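Local coordinates for protein beta-methylmalyl-CoA dehydratase (Chloroflexus aurantiacus, PDB 4E3E) that catalyses the reversible dehydration of beta-methylmalyl-CoA to mesaconyl-CoA, a step of the glyoxylate assimilation cycle that regenerates acetyl-CoA and yields pyruvate, at residues A91-A97 and E137-I143; G102-S106 and V130-Q134; S270-S276 and D341-L347. One frame throughout, in Å; residues are numbered along the deposited sequence.

Contact 1 of 3, residues A91-A97 and E137-I143; sequences AGGRFGA and EVVLEYI
Strands 91-95 and 140-143 run antiparallel, 4.6 Å apart at closest approach and 175° between directions. Ala91 and Ile143 form a hydrogen-bonded pair: Ala91 N to Ile143 O and Ile143 N to Ala91 O are both 2.8 Å. Gly92, at positive phi (57/40), lies in a beta bulge that shifts the register by one. Arg94 then pairs with Glu141, with Arg94 N to Glu141 O at 2.8 Å and Glu141 N to Arg94 O at 3.1 Å. Their side chains share one face. Arg94 is t, t, p and Glu141 p, t, which brings Glu141 OE2 to the guanidinium edge: a salt bridge, 2.9 Å from Arg94 NE and 2.8 Å from Arg94 NH2. On the other face Phe95 (m) meets Leu140 (t, p). Leu140 CD1 sits over the ring in a CH-pi contact, 3.9 Å from the Phe95 centroid. Beyond the strand, Gly96 N bonds Val139 O (2.8 Å) and Ala97 N bonds Val138 O (3.0 Å). A CB on Gly96 would clash with Val138 O. Gly96 and Ala97 probably bind substrate. Leu140 and Tyr142 (p) pack on helix 65-80, one of two long helices against this double hot-dog sheet. Strands 122-132 and 270-278 flank the pair.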
ATOM      1  N   ALA A  91      -4.121   3.860 -29.686  1.00 26.67           N
ATOM      2  CA  ALA A  91      -3.303   3.562 -30.859  1.00 26.47           C
ATOM      3  C   ALA A  91      -1.980   4.274 -30.726  1.00 25.17           C
ATOM      4  O   ALA A  91      -1.880   5.279 -30.012  1.00 26.05           O
ATOM      5  CB  ALA A  91      -4.005   3.994 -32.146  1.00 25.32           C
ATOM      6  N   GLY A  92      -0.963   3.729 -31.391  1.00 25.22           N
ATOM      7  CA  GLY A  92       0.338   4.388 -31.494  1.00 25.29           C
ATOM      8  C   GLY A  92       0.946   4.700 -30.143  1.00 27.56           C
ATOM      9  O   GLY A  92       1.536   5.769 -29.951  1.00 30.00           O
ATOM     10  N   GLY A  93       0.795   3.772 -29.201  1.00 28.03           N
ATOM     11  CA  GLY A  93       1.376   3.930 -27.868  1.00 25.21           C
ATOM     12  C   GLY A  93       2.833   3.536 -27.882  1.00 26.34           C
ATOM     13  O   GLY A  93       3.145   2.351 -27.779  1.00 29.49           O
ATOM     14  N   ARG A  94       3.725   4.520 -28.023  1.00 24.78           N
ATOM     15  CA  ARG A  94       5.166   4.273 -28.145  1.00 26.65           C
ATOM     16  C   ARG A  94       5.880   4.651 -26.841  1.00 26.75           C
ATOM     17  O   ARG A  94       5.816   5.812 -26.424  1.00 28.02           O
ATOM     18  CB  ARG A  94       5.743   5.099 -29.304  1.00 23.00           C
ATOM     19  CG  ARG A  94       7.244   4.913 -29.528  1.00 26.42           C
ATOM     20  CD  ARG A  94       7.766   5.891 -30.565  1.00 28.69           C
ATOM     21  NE  ARG A  94       7.641   7.274 -30.109  1.00 29.08           N
ATOM     22  CZ  ARG A  94       8.561   7.919 -29.397  1.00 31.52           C
ATOM     23  NH1 ARG A  94       9.689   7.308 -29.050  1.00 28.00           N
ATOM     24  NH2 ARG A  94       8.353   9.180 -29.038  1.00 34.48           N
ATOM     25  N   PHE A  95       6.546   3.681 -26.201  1.00 24.32           N
ATOM     26  CA  PHE A  95       7.381   3.980 -25.027  1.00 24.89           C
ATOM     27  C   PHE A  95       8.711   4.557 -25.495  1.00 25.14           C
ATOM     28  O   PHE A  95       9.272   4.087 -26.471  1.00 32.25           O
ATOM     29  CB  PHE A  95       7.543   2.740 -24.122  1.00 19.67           C
ATOM     30  CG  PHE A  95       6.263   2.389 -23.382  1.00 21.56           C
ATOM     31  CD1 PHE A  95       5.971   2.972 -22.141  1.00 25.40           C
ATOM     32  CD2 PHE A  95       5.328   1.528 -23.947  1.00 21.85           C
ATOM     33  CE1 PHE A  95       4.769   2.682 -21.480  1.00 25.17           C
ATOM     34  CE2 PHE A  95       4.136   1.226 -23.284  1.00 22.90           C
ATOM     35  CZ  PHE A  95       3.850   1.809 -22.054  1.00 23.71           C
ATOM     36  N   GLY A  96       9.183   5.607 -24.830  1.00 26.07           N
ATOM     37  CA  GLY A  96      10.365   6.344 -25.279  1.00 26.90           C
ATOM     38  C   GLY A  96      11.508   6.117 -24.300  1.00 29.67           C
ATOM     39  O   GLY A  96      11.935   4.988 -24.103  1.00 31.61           O
ATOM     40  N   ALA A  97      12.001   7.180 -23.671  1.00 29.99           N
ATOM     41  CA  ALA A  97      13.070   7.036 -22.681  1.00 32.18           C
ATOM     42  C   ALA A  97      12.621   6.202 -21.479  1.00 27.99           C
ATOM     43  O   ALA A  97      11.453   6.252 -21.054  1.00 25.54           O
ATOM     44  CB  ALA A  97      13.580   8.400 -22.230  1.00 31.19           C
ATOM     45  N   GLU A 137      12.384  14.712 -22.114  1.00 32.32           N
ATOM     46  CA  GLU A 137      12.389  13.545 -23.014  1.00 26.07           C
ATOM     47  C   GLU A 137      11.030  12.860 -22.942  1.00 27.06           C
ATOM     48  O   GLU A 137      10.492  12.680 -21.860  1.00 27.95           O
ATOM     49  CB  GLU A 137      13.465  12.546 -22.605  1.00 27.60           C
ATOM     50  CG  GLU A 137      14.884  13.125 -22.583  1.00 30.60           C
ATOM     51  CD  GLU A 137      15.909  12.161 -21.984  1.00 44.87           C
ATOM     52  OE1 GLU A 137      15.719  11.662 -20.839  1.00 40.91           O
ATOM     53  OE2 GLU A 137      16.919  11.899 -22.664  1.00 62.47           O
ATOM     54  N   VAL A 138      10.488  12.478 -24.095  1.00 24.58           N
ATOM     55  CA  VAL A 138       9.234  11.739 -24.161  1.00 25.56           C
ATOM     56  C   VAL A 138       9.483  10.327 -23.640  1.00 27.60           C
ATOM     57  O   VAL A 138      10.399   9.647 -24.100  1.00 27.09           O
ATOM     58  CB  VAL A 138       8.729  11.699 -25.617  1.00 29.09           C
ATOM     59  CG1 VAL A 138       7.508  10.804 -25.752  1.00 26.97           C
ATOM     60  CG2 VAL A 138       8.457  13.127 -26.129  1.00 27.79           C
ATOM     61  N   VAL A 139       8.680   9.907 -22.665  1.00 26.86           N
ATOM     62  CA  VAL A 139       8.775   8.573 -22.093  1.00 26.86           C
ATOM     63  C   VAL A 139       7.619   7.735 -22.620  1.00 24.97           C
ATOM     64  O   VAL A 139       7.679   6.500 -22.622  1.00 25.55           O
ATOM     65  CB  VAL A 139       8.793   8.600 -20.537  1.00 23.93           C
ATOM     66  CG1 VAL A 139       9.984   9.449 -20.039  1.00 20.87           C
ATOM     67  CG2 VAL A 139       7.474   9.106 -19.977  1.00 23.87           C
ATOM     68  N   LEU A 140       6.579   8.421 -23.085  1.00 23.82           N
ATOM     69  CA  LEU A 140       5.406   7.764 -23.635  1.00 24.80           C
ATOM     70  C   LEU A 140       4.570   8.759 -24.424  1.00 26.71           C
ATOM     71  O   LEU A 140       4.352   9.896 -23.985  1.00 27.11           O
ATOM     72  CB  LEU A 140       4.558   7.187 -22.506  1.00 22.53           C
ATOM     73  CG  LEU A 140       3.182   6.600 -22.859  1.00 24.54           C
ATOM     74  CD1 LEU A 140       3.328   5.389 -23.775  1.00 22.23           C
ATOM     75  CD2 LEU A 140       2.412   6.242 -21.592  1.00 23.83           C
ATOM     76  N   GLU A 141       4.119   8.324 -25.592  1.00 27.00           N
ATOM     77  CA  GLU A 141       3.059   9.019 -26.323  1.00 28.34           C
ATOM     78  C   GLU A 141       2.046   7.993 -26.834  1.00 26.42           C
ATOM     79  O   GLU A 141       2.404   6.856 -27.131  1.00 28.33           O
ATOM     80  CB  GLU A 141       3.626   9.862 -27.474  1.00 27.61           C
ATOM     81  CG  GLU A 141       4.326   9.050 -28.560  1.00 31.95           C
ATOM     82  CD  GLU A 141       4.801   9.905 -29.716  1.00 41.65           C
ATOM     83  OE1 GLU A 141       4.094  10.854 -30.100  1.00 39.51           O
ATOM     84  OE2 GLU A 141       5.886   9.633 -30.244  1.00 50.49           O
ATOM     85  N   TYR A 142       0.788   8.388 -26.932  1.00 27.79           N
ATOM     86  CA  TYR A 142      -0.249   7.499 -27.461  1.00 29.54           C
ATOM     87  C   TYR A 142      -1.448   8.331 -27.900  1.00 30.11           C
ATOM     88  O   TYR A 142      -1.553   9.526 -27.577  1.00 29.90           O
ATOM     89  CB  TYR A 142      -0.675   6.439 -26.427  1.00 28.97           C
ATOM     90  CG  TYR A 142      -1.272   7.034 -25.170  1.00 30.62           C
ATOM     91  CD1 TYR A 142      -2.606   7.441 -25.135  1.00 27.76           C
ATOM     92  CD2 TYR A 142      -0.498   7.206 -24.018  1.00 32.11           C
ATOM     93  CE1 TYR A 142      -3.156   8.014 -23.990  1.00 31.03           C
ATOM     94  CE2 TYR A 142      -1.035   7.775 -22.871  1.00 31.55           C
ATOM     95  CZ  TYR A 142      -2.368   8.178 -22.864  1.00 27.52           C
ATOM     96  OH  TYR A 142      -2.921   8.749 -21.740  1.00 28.14           O
ATOM     97  N   ILE A 143      -2.343   7.690 -28.639  1.00 27.15           N
ATOM     98  CA  ILE A 143      -3.610   8.279 -29.006  1.00 27.43           C
ATOM     99  C   ILE A 143      -4.679   7.476 -28.295  1.00 27.79           C
ATOM    100  O   ILE A 143      -4.594   6.252 -28.211  1.00 30.26           O
ATOM    101  CB  ILE A 143      -3.829   8.220 -30.534  1.00 26.95           C
ATOM    102  CG1 ILE A 143      -2.850   9.163 -31.249  1.00 27.09           C
ATOM    103  CG2 ILE A 143      -5.275   8.538 -30.904  1.00 29.86           C
ATOM    104  CD1 ILE A 143      -2.656   8.812 -32.704  1.00 30.84           C
TER
HETATM  105  O   HOH W   1       9.170   4.829 -20.988  1.00 35.29           O

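Contact 2 of 3, residues G102-S106 and V130-Q134; sequences GDTLS and VGVNQ
Gly102 opens the first segment with positive phi (101/-18), a conformation that favours glycine. Asp103 (m) follows and accepts a hydrogen bond at OD1 from Gln134 NE2, 3.0 Å. Asp103 OD2 accepts one from a water at 2.8 Å, and that water accepts one from Asn133 ND2 at 2.9 Å. Asp103 OD2 also bonds Tyr100 N, and Asn133 ND2 bonds Glu137 OE1. At Thr104 the backbone N donates to Gln134 OE1, 2.9 Å. The folded Gln134 side chain (p, m) thus bonds two successive residues. Leu105 (m, t) lays CD2 4.0 Å from Asn133 CA, and its CA meets Val132 O at 3.3 Å. Ser106 makes the antiparallel hydrogen-bonded pair with Val132: Ser106 N to Val132 O is 3.1 Å and Val132 N to Ser106 O is 3.0 Å. Strands 104-106 and 130-132 cross at 152°, 5.1 Å apart. This is the open end of the hairpin 104-116/122-132. Main-chain pairing holds the strands at Ser106, while the Gln134 amide and a water bridge join the ends beyond it.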
ATOM      1  N   GLY A 102      12.718   8.444  -9.026  1.00 24.62           N
ATOM      2  CA  GLY A 102      13.285   9.787  -8.928  1.00 28.22           C
ATOM      3  C   GLY A 102      12.941  10.677 -10.109  1.00 28.81           C
ATOM      4  O   GLY A 102      13.073  11.895 -10.023  1.00 31.94           O
ATOM      5  N   ASP A 103      12.514  10.075 -11.220  1.00 27.27           N
ATOM      6  CA  ASP A 103      12.100  10.842 -12.404  1.00 24.06           C
ATOM      7  C   ASP A 103      10.736  11.462 -12.185  1.00 26.08           C
ATOM      8  O   ASP A 103       9.919  10.915 -11.439  1.00 27.49           O
ATOM      9  CB  ASP A 103      12.064   9.959 -13.664  1.00 21.68           C
ATOM     10  CG  ASP A 103      13.458   9.581 -14.163  1.00 22.94           C
ATOM     11  OD1 ASP A 103      14.453  10.171 -13.679  1.00 27.45           O
ATOM     12  OD2 ASP A 103      13.554   8.692 -15.044  1.00 26.51           O
ATOM     13  N   THR A 104      10.494  12.587 -12.854  1.00 24.13           N
ATOM     14  CA  THR A 104       9.221  13.289 -12.756  1.00 29.63           C
ATOM     15  C   THR A 104       8.532  13.421 -14.113  1.00 26.68           C
ATOM     16  O   THR A 104       9.112  13.934 -15.073  1.00 28.79           O
ATOM     17  CB  THR A 104       9.421  14.672 -12.121  1.00 28.70           C
ATOM     18  OG1 THR A 104      10.074  14.496 -10.856  1.00 26.96           O
ATOM     19  CG2 THR A 104       8.074  15.407 -11.923  1.00 26.40           C
ATOM     20  N   LEU A 105       7.276  12.983 -14.168  1.00 24.43           N
ATOM     21  CA  LEU A 105       6.510  12.987 -15.410  1.00 26.87           C
ATOM     22  C   LEU A 105       5.461  14.094 -15.421  1.00 32.28           C
ATOM     23  O   LEU A 105       4.770  14.336 -14.422  1.00 30.62           O
ATOM     24  CB  LEU A 105       5.841  11.621 -15.647  1.00 28.81           C
ATOM     25  CG  LEU A 105       6.721  10.354 -15.612  1.00 26.34           C
ATOM     26  CD1 LEU A 105       5.938   9.145 -16.096  1.00 26.46           C
ATOM     27  CD2 LEU A 105       8.023  10.497 -16.410  1.00 25.29           C
ATOM     28  N   SER A 106       5.368  14.778 -16.555  1.00 36.09           N
ATOM     29  CA  SER A 106       4.248  15.676 -16.824  1.00 37.37           C
ATOM     30  C   SER A 106       3.629  15.325 -18.173  1.00 37.21           C
ATOM     31  O   SER A 106       4.296  14.774 -19.058  1.00 32.12           O
ATOM     32  CB  SER A 106       4.670  17.141 -16.762  1.00 34.49           C
ATOM     33  OG  SER A 106       5.969  17.309 -17.267  1.00 45.70           O
ATOM     34  N   VAL A 130       1.048  13.024 -24.425  1.00 25.72           N
ATOM     35  CA  VAL A 130       2.505  12.905 -24.424  1.00 25.39           C
ATOM     36  C   VAL A 130       3.021  13.116 -22.998  1.00 28.60           C
ATOM     37  O   VAL A 130       2.721  14.142 -22.362  1.00 31.82           O
ATOM     38  CB  VAL A 130       3.120  13.937 -25.385  1.00 23.74           C
ATOM     39  CG1 VAL A 130       4.657  13.902 -25.348  1.00 23.23           C
ATOM     40  CG2 VAL A 130       2.602  13.714 -26.812  1.00 25.63           C
ATOM     41  N   GLY A 131       3.765  12.134 -22.484  1.00 25.41           N
ATOM     42  CA  GLY A 131       4.369  12.238 -21.155  1.00 25.27           C
ATOM     43  C   GLY A 131       5.848  12.452 -21.339  1.00 25.67           C
ATOM     44  O   GLY A 131       6.457  11.736 -22.120  1.00 26.30           O
ATOM     45  N   VAL A 132       6.416  13.443 -20.647  1.00 23.95           N
ATOM     46  CA  VAL A 132       7.845  13.728 -20.715  1.00 27.09           C
ATOM     47  C   VAL A 132       8.452  13.627 -19.322  1.00 28.92           C
ATOM     48  O   VAL A 132       7.748  13.767 -18.321  1.00 28.15           O
ATOM     49  CB  VAL A 132       8.176  15.128 -21.338  1.00 26.39           C
ATOM     50  CG1 VAL A 132       7.717  15.200 -22.794  1.00 27.73           C
ATOM     51  CG2 VAL A 132       7.572  16.279 -20.540  1.00 29.36           C
ATOM     52  N   ASN A 133       9.756  13.401 -19.240  1.00 27.19           N
ATOM     53  CA  ASN A 133      10.382  13.403 -17.928  1.00 26.84           C
ATOM     54  C   ASN A 133      10.920  14.810 -17.626  1.00 29.79           C
ATOM     55  O   ASN A 133      10.661  15.758 -18.384  1.00 29.20           O
ATOM     56  CB  ASN A 133      11.469  12.321 -17.837  1.00 25.53           C
ATOM     57  CG  ASN A 133      12.585  12.548 -18.832  1.00 28.33           C
ATOM     58  OD1 ASN A 133      12.726  13.643 -19.380  1.00 30.86           O
ATOM     59  ND2 ASN A 133      13.376  11.512 -19.087  1.00 29.42           N
ATOM     60  N   GLN A 134      11.670  14.935 -16.536  1.00 29.15           N
ATOM     61  CA  GLN A 134      12.203  16.221 -16.071  1.00 32.03           C
ATOM     62  C   GLN A 134      13.243  16.809 -17.031  1.00 33.02           C
ATOM     63  O   GLN A 134      13.629  17.966 -16.887  1.00 36.42           O
ATOM     64  CB  GLN A 134      12.779  16.097 -14.638  1.00 31.38           C
ATOM     65  CG  GLN A 134      14.083  15.292 -14.507  1.00 30.05           C
ATOM     66  CD  GLN A 134      13.868  13.787 -14.305  1.00 30.22           C
ATOM     67  OE1 GLN A 134      12.784  13.239 -14.567  1.00 28.49           O
ATOM     68  NE2 GLN A 134      14.909  13.113 -13.827  1.00 26.68           N
TER
HETATM   69  O   HOH W   2      12.655   9.069 -17.642  1.00 37.99           O

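Contact 3 of 3, residues S270-S276 and D341-L347; sequences SIAAINS and DFDYTVL
Ile271, Ile274, Phe342, Tyr344 and Val346 form the apolar centre. Ile274 (m, t) puts CG2 3.6 Å from CE1 of Phe342 (t). Ile271 (m, t) brings CG1 to 3.8 Å from CD2 of Tyr344 (p) and 4.3 Å from Val346 CG1. Strands 270-276 and 341-347 are antiparallel, 4.5 Å apart and crossing at 155°. Ile271 with Val346 and Ile274 with Tyr344 are non-hydrogen-bonded pairs. Two classic bulges interrupt the register. In one, Ala272 and Ala273 face Thr345: Ala272 N to Thr345 O is 2.8 Å, Ala273 N to Thr345 O is weak at 3.3 Å, and Thr345 N to Ala273 O is 2.9 Å. In the other, Asn275 and Ser276 face Asp343: Asn275 N to Asp343 O is 2.8 Å, Ser276 N to Asp343 O is 3.0 Å, and Asp343 N to Ser276 O is 2.9 Å. Ala272 and Asn275 take phi/psi of -102/-19 and -94/-41. The polar edge holds Ser276 (p), Thr345 (m) and Asp343 (t), which forms a salt bridge with Arg311. The pair is central in the hot-dog sheet. Ile271 O bonds Ser65 OG of the probable substrate site. Ile271 and Ile274 pack on helix 65-80 and Phe342 on helix 250-265. Strands 84-95 and 307-318 flank it.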
ATOM      1  N   SER A 270       9.740  -6.457 -21.077  1.00 27.12           N
ATOM      2  CA  SER A 270       9.092  -5.151 -20.989  1.00 28.50           C
ATOM      3  C   SER A 270       8.190  -4.942 -22.179  1.00 28.50           C
ATOM      4  O   SER A 270       8.374  -5.570 -23.233  1.00 29.74           O
ATOM      5  CB  SER A 270      10.127  -4.027 -20.928  1.00 27.94           C
ATOM      6  OG  SER A 270      10.823  -3.918 -22.162  1.00 30.43           O
ATOM      7  N   ILE A 271       7.215  -4.058 -21.995  1.00 28.41           N
ATOM      8  CA  ILE A 271       6.307  -3.660 -23.049  1.00 30.43           C
ATOM      9  C   ILE A 271       6.878  -2.437 -23.735  1.00 29.22           C
ATOM     10  O   ILE A 271       7.188  -1.431 -23.074  1.00 31.63           O
ATOM     11  CB  ILE A 271       4.899  -3.341 -22.503  1.00 28.61           C
ATOM     12  CG1 ILE A 271       4.261  -4.615 -21.930  1.00 29.94           C
ATOM     13  CG2 ILE A 271       4.065  -2.689 -23.605  1.00 23.82           C
ATOM     14  CD1 ILE A 271       2.964  -4.383 -21.153  1.00 25.76           C
ATOM     15  N   ALA A 272       7.043  -2.532 -25.054  1.00 27.00           N
ATOM     16  CA  ALA A 272       7.648  -1.448 -25.815  1.00 28.30           C
ATOM     17  C   ALA A 272       6.618  -0.612 -26.575  1.00 27.94           C
ATOM     18  O   ALA A 272       6.905   0.526 -26.970  1.00 27.43           O
ATOM     19  CB  ALA A 272       8.706  -1.992 -26.756  1.00 26.52           C
ATOM     20  N   ALA A 273       5.425  -1.169 -26.783  1.00 25.68           N
ATOM     21  CA  ALA A 273       4.362  -0.446 -27.459  1.00 26.02           C
ATOM     22  C   ALA A 273       3.002  -1.003 -27.101  1.00 25.93           C
ATOM     23  O   ALA A 273       2.866  -2.200 -26.823  1.00 28.51           O
ATOM     24  CB  ALA A 273       4.541  -0.512 -28.975  1.00 27.38           C
ATOM     25  N   ILE A 274       2.001  -0.130 -27.134  1.00 26.45           N
ATOM     26  CA  ILE A 274       0.596  -0.536 -27.098  1.00 27.70           C
ATOM     27  C   ILE A 274      -0.028  -0.221 -28.463  1.00 27.90           C
ATOM     28  O   ILE A 274      -0.022   0.928 -28.900  1.00 29.59           O
ATOM     29  CB  ILE A 274      -0.174   0.186 -25.980  1.00 24.98           C
ATOM     30  CG1 ILE A 274       0.387  -0.235 -24.616  1.00 25.98           C
ATOM     31  CG2 ILE A 274      -1.666  -0.132 -26.064  1.00 25.90           C
ATOM     32  CD1 ILE A 274       0.074   0.729 -23.487  1.00 24.66           C
ATOM     33  N   ASN A 275      -0.560  -1.247 -29.121  1.00 26.71           N
ATOM     34  CA  ASN A 275      -1.113  -1.112 -30.480  1.00 27.15           C
ATOM     35  C   ASN A 275      -2.610  -0.849 -30.470  1.00 27.64           C
ATOM     36  O   ASN A 275      -3.122  -0.037 -31.251  1.00 29.08           O
ATOM     37  CB  ASN A 275      -0.808  -2.376 -31.286  1.00 24.55           C
ATOM     38  CG  ASN A 275       0.662  -2.745 -31.234  1.00 28.05           C
ATOM     39  OD1 ASN A 275       1.030  -3.881 -30.882  1.00 33.87           O
ATOM     40  ND2 ASN A 275       1.511  -1.785 -31.541  1.00 20.74           N
ATOM     41  N   SER A 276      -3.316  -1.537 -29.588  1.00 25.90           N
ATOM     42  CA  SER A 276      -4.736  -1.259 -29.398  1.00 29.16           C
ATOM     43  C   SER A 276      -5.173  -1.880 -28.092  1.00 32.84           C
ATOM     44  O   SER A 276      -4.453  -2.708 -27.519  1.00 29.68           O
ATOM     45  CB  SER A 276      -5.582  -1.761 -30.575  1.00 33.57           C
ATOM     46  OG  SER A 276      -5.646  -3.167 -30.568  1.00 39.25           O
ATOM     47  N   ASP A 341      -9.368  -6.741 -24.481  1.00 26.55           N
ATOM     48  CA  ASP A 341      -8.669  -7.223 -25.665  1.00 28.17           C
ATOM     49  C   ASP A 341      -7.498  -6.272 -25.877  1.00 27.02           C
ATOM     50  O   ASP A 341      -7.688  -5.154 -26.345  1.00 27.16           O
ATOM     51  CB  ASP A 341      -9.616  -7.225 -26.876  1.00 29.07           C
ATOM     52  CG  ASP A 341      -8.950  -7.730 -28.151  1.00 30.85           C
ATOM     53  OD1 ASP A 341      -7.729  -8.038 -28.130  1.00 33.97           O
ATOM     54  OD2 ASP A 341      -9.650  -7.803 -29.183  1.00 32.80           O
ATOM     55  N   PHE A 342      -6.294  -6.717 -25.527  1.00 24.05           N
ATOM     56  CA  PHE A 342      -5.124  -5.836 -25.417  1.00 26.79           C
ATOM     57  C   PHE A 342      -4.051  -6.313 -26.389  1.00 29.66           C
ATOM     58  O   PHE A 342      -3.625  -7.460 -26.319  1.00 29.37           O
ATOM     59  CB  PHE A 342      -4.608  -5.861 -23.960  1.00 24.26           C
ATOM     60  CG  PHE A 342      -3.473  -4.898 -23.670  1.00 28.09           C
ATOM     61  CD1 PHE A 342      -3.608  -3.529 -23.891  1.00 29.07           C
ATOM     62  CD2 PHE A 342      -2.271  -5.366 -23.113  1.00 30.19           C
ATOM     63  CE1 PHE A 342      -2.553  -2.651 -23.606  1.00 27.69           C
ATOM     64  CE2 PHE A 342      -1.213  -4.491 -22.822  1.00 27.27           C
ATOM     65  CZ  PHE A 342      -1.363  -3.135 -23.075  1.00 28.56           C
ATOM     66  N   ASP A 343      -3.620  -5.435 -27.293  1.00 26.35           N
ATOM     67  CA  ASP A 343      -2.725  -5.794 -28.385  1.00 25.82           C
ATOM     68  C   ASP A 343      -1.501  -4.904 -28.221  1.00 25.89           C
ATOM     69  O   ASP A 343      -1.600  -3.680 -28.289  1.00 27.95           O
ATOM     70  CB  ASP A 343      -3.475  -5.542 -29.724  1.00 26.59           C
ATOM     71  CG  ASP A 343      -2.576  -5.565 -30.979  1.00 29.02           C
ATOM     72  OD1 ASP A 343      -1.322  -5.720 -30.942  1.00 27.38           O
ATOM     73  OD2 ASP A 343      -3.165  -5.408 -32.063  1.00 32.63           O
ATOM     74  N   TYR A 344      -0.345  -5.516 -27.990  1.00 23.82           N
ATOM     75  CA  TYR A 344       0.836  -4.771 -27.617  1.00 23.28           C
ATOM     76  C   TYR A 344       2.063  -5.509 -28.100  1.00 25.78           C
ATOM     77  O   TYR A 344       1.971  -6.627 -28.625  1.00 27.66           O
ATOM     78  CB  TYR A 344       0.886  -4.549 -26.086  1.00 23.45           C
ATOM     79  CG  TYR A 344       0.876  -5.829 -25.266  1.00 25.27           C
ATOM     80  CD1 TYR A 344      -0.255  -6.657 -25.242  1.00 24.98           C
ATOM     81  CD2 TYR A 344       2.007  -6.231 -24.531  1.00 22.87           C
ATOM     82  CE1 TYR A 344      -0.276  -7.833 -24.505  1.00 28.42           C
ATOM     83  CE2 TYR A 344       1.994  -7.415 -23.788  1.00 26.94           C
ATOM     84  CZ  TYR A 344       0.838  -8.212 -23.778  1.00 26.40           C
ATOM     85  OH  TYR A 344       0.802  -9.389 -23.047  1.00 24.36           O
ATOM     86  N   THR A 345       3.209  -4.875 -27.930  1.00 24.72           N
ATOM     87  CA  THR A 345       4.463  -5.418 -28.402  1.00 26.49           C
ATOM     88  C   THR A 345       5.466  -5.489 -27.253  1.00 29.38           C
ATOM     89  O   THR A 345       5.732  -4.480 -26.558  1.00 29.19           O
ATOM     90  CB  THR A 345       5.027  -4.563 -29.543  1.00 26.20           C
ATOM     91  OG1 THR A 345       4.095  -4.559 -30.630  1.00 25.09           O
ATOM     92  CG2 THR A 345       6.362  -5.115 -30.036  1.00 25.14           C
ATOM     93  N   VAL A 346       6.020  -6.685 -27.062  1.00 24.28           N
ATOM     94  CA  VAL A 346       6.994  -6.922 -26.002  1.00 26.20           C
ATOM     95  C   VAL A 346       8.371  -7.108 -26.617  1.00 27.02           C
ATOM     96  O   VAL A 346       8.503  -7.445 -27.803  1.00 27.47           O
ATOM     97  CB  VAL A 346       6.632  -8.160 -25.159  1.00 23.22           C
ATOM     98  CG1 VAL A 346       5.295  -7.949 -24.446  1.00 21.77           C
ATOM     99  CG2 VAL A 346       6.578  -9.418 -26.041  1.00 26.03           C
ATOM    100  N   LEU A 347       9.399  -6.862 -25.821  1.00 25.54           N
ATOM    101  CA  LEU A 347      10.757  -7.198 -26.203  1.00 24.84           C
ATOM    102  C   LEU A 347      11.127  -8.485 -25.469  1.00 25.32           C
ATOM    103  O   LEU A 347      10.768  -8.648 -24.299  1.00 27.73           O
ATOM    104  CB  LEU A 347      11.729  -6.073 -25.826  1.00 25.01           C
ATOM    105  CG  LEU A 347      11.434  -4.655 -26.339  1.00 25.58           C
ATOM    106  CD1 LEU A 347      12.441  -3.659 -25.775  1.00 31.05           C
ATOM    107  CD2 LEU A 347      11.431  -4.601 -27.862  1.00 28.98           C
TER

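Overall arrangement
All three contacts belong to one antiparallel sheet of the hot-dog fold. The six strands involved are consecutive in it: 104-116, 122-132, 138-149, 84-95, 270-278, 338-349. Contact 1 is 12 Å from each of the other two, centre to centre. Contacts 2 and 3 are 21 Å apart. Contact 1 meets contact 2 through a classic bulge: Val139 N lies 2.9 Å from Gly131 O, and Leu140 O 2.8 Å from Gly131 N. It meets contact 3 where Gly93 O lies 2.8 Å from Ile274 N. Contact 1 carries Gly96 and Ala97 of the probable substrate site. The side chains of Phe95 and Ile271 each come within about 4 Å of that of Ser65, another probable substrate-binding residue.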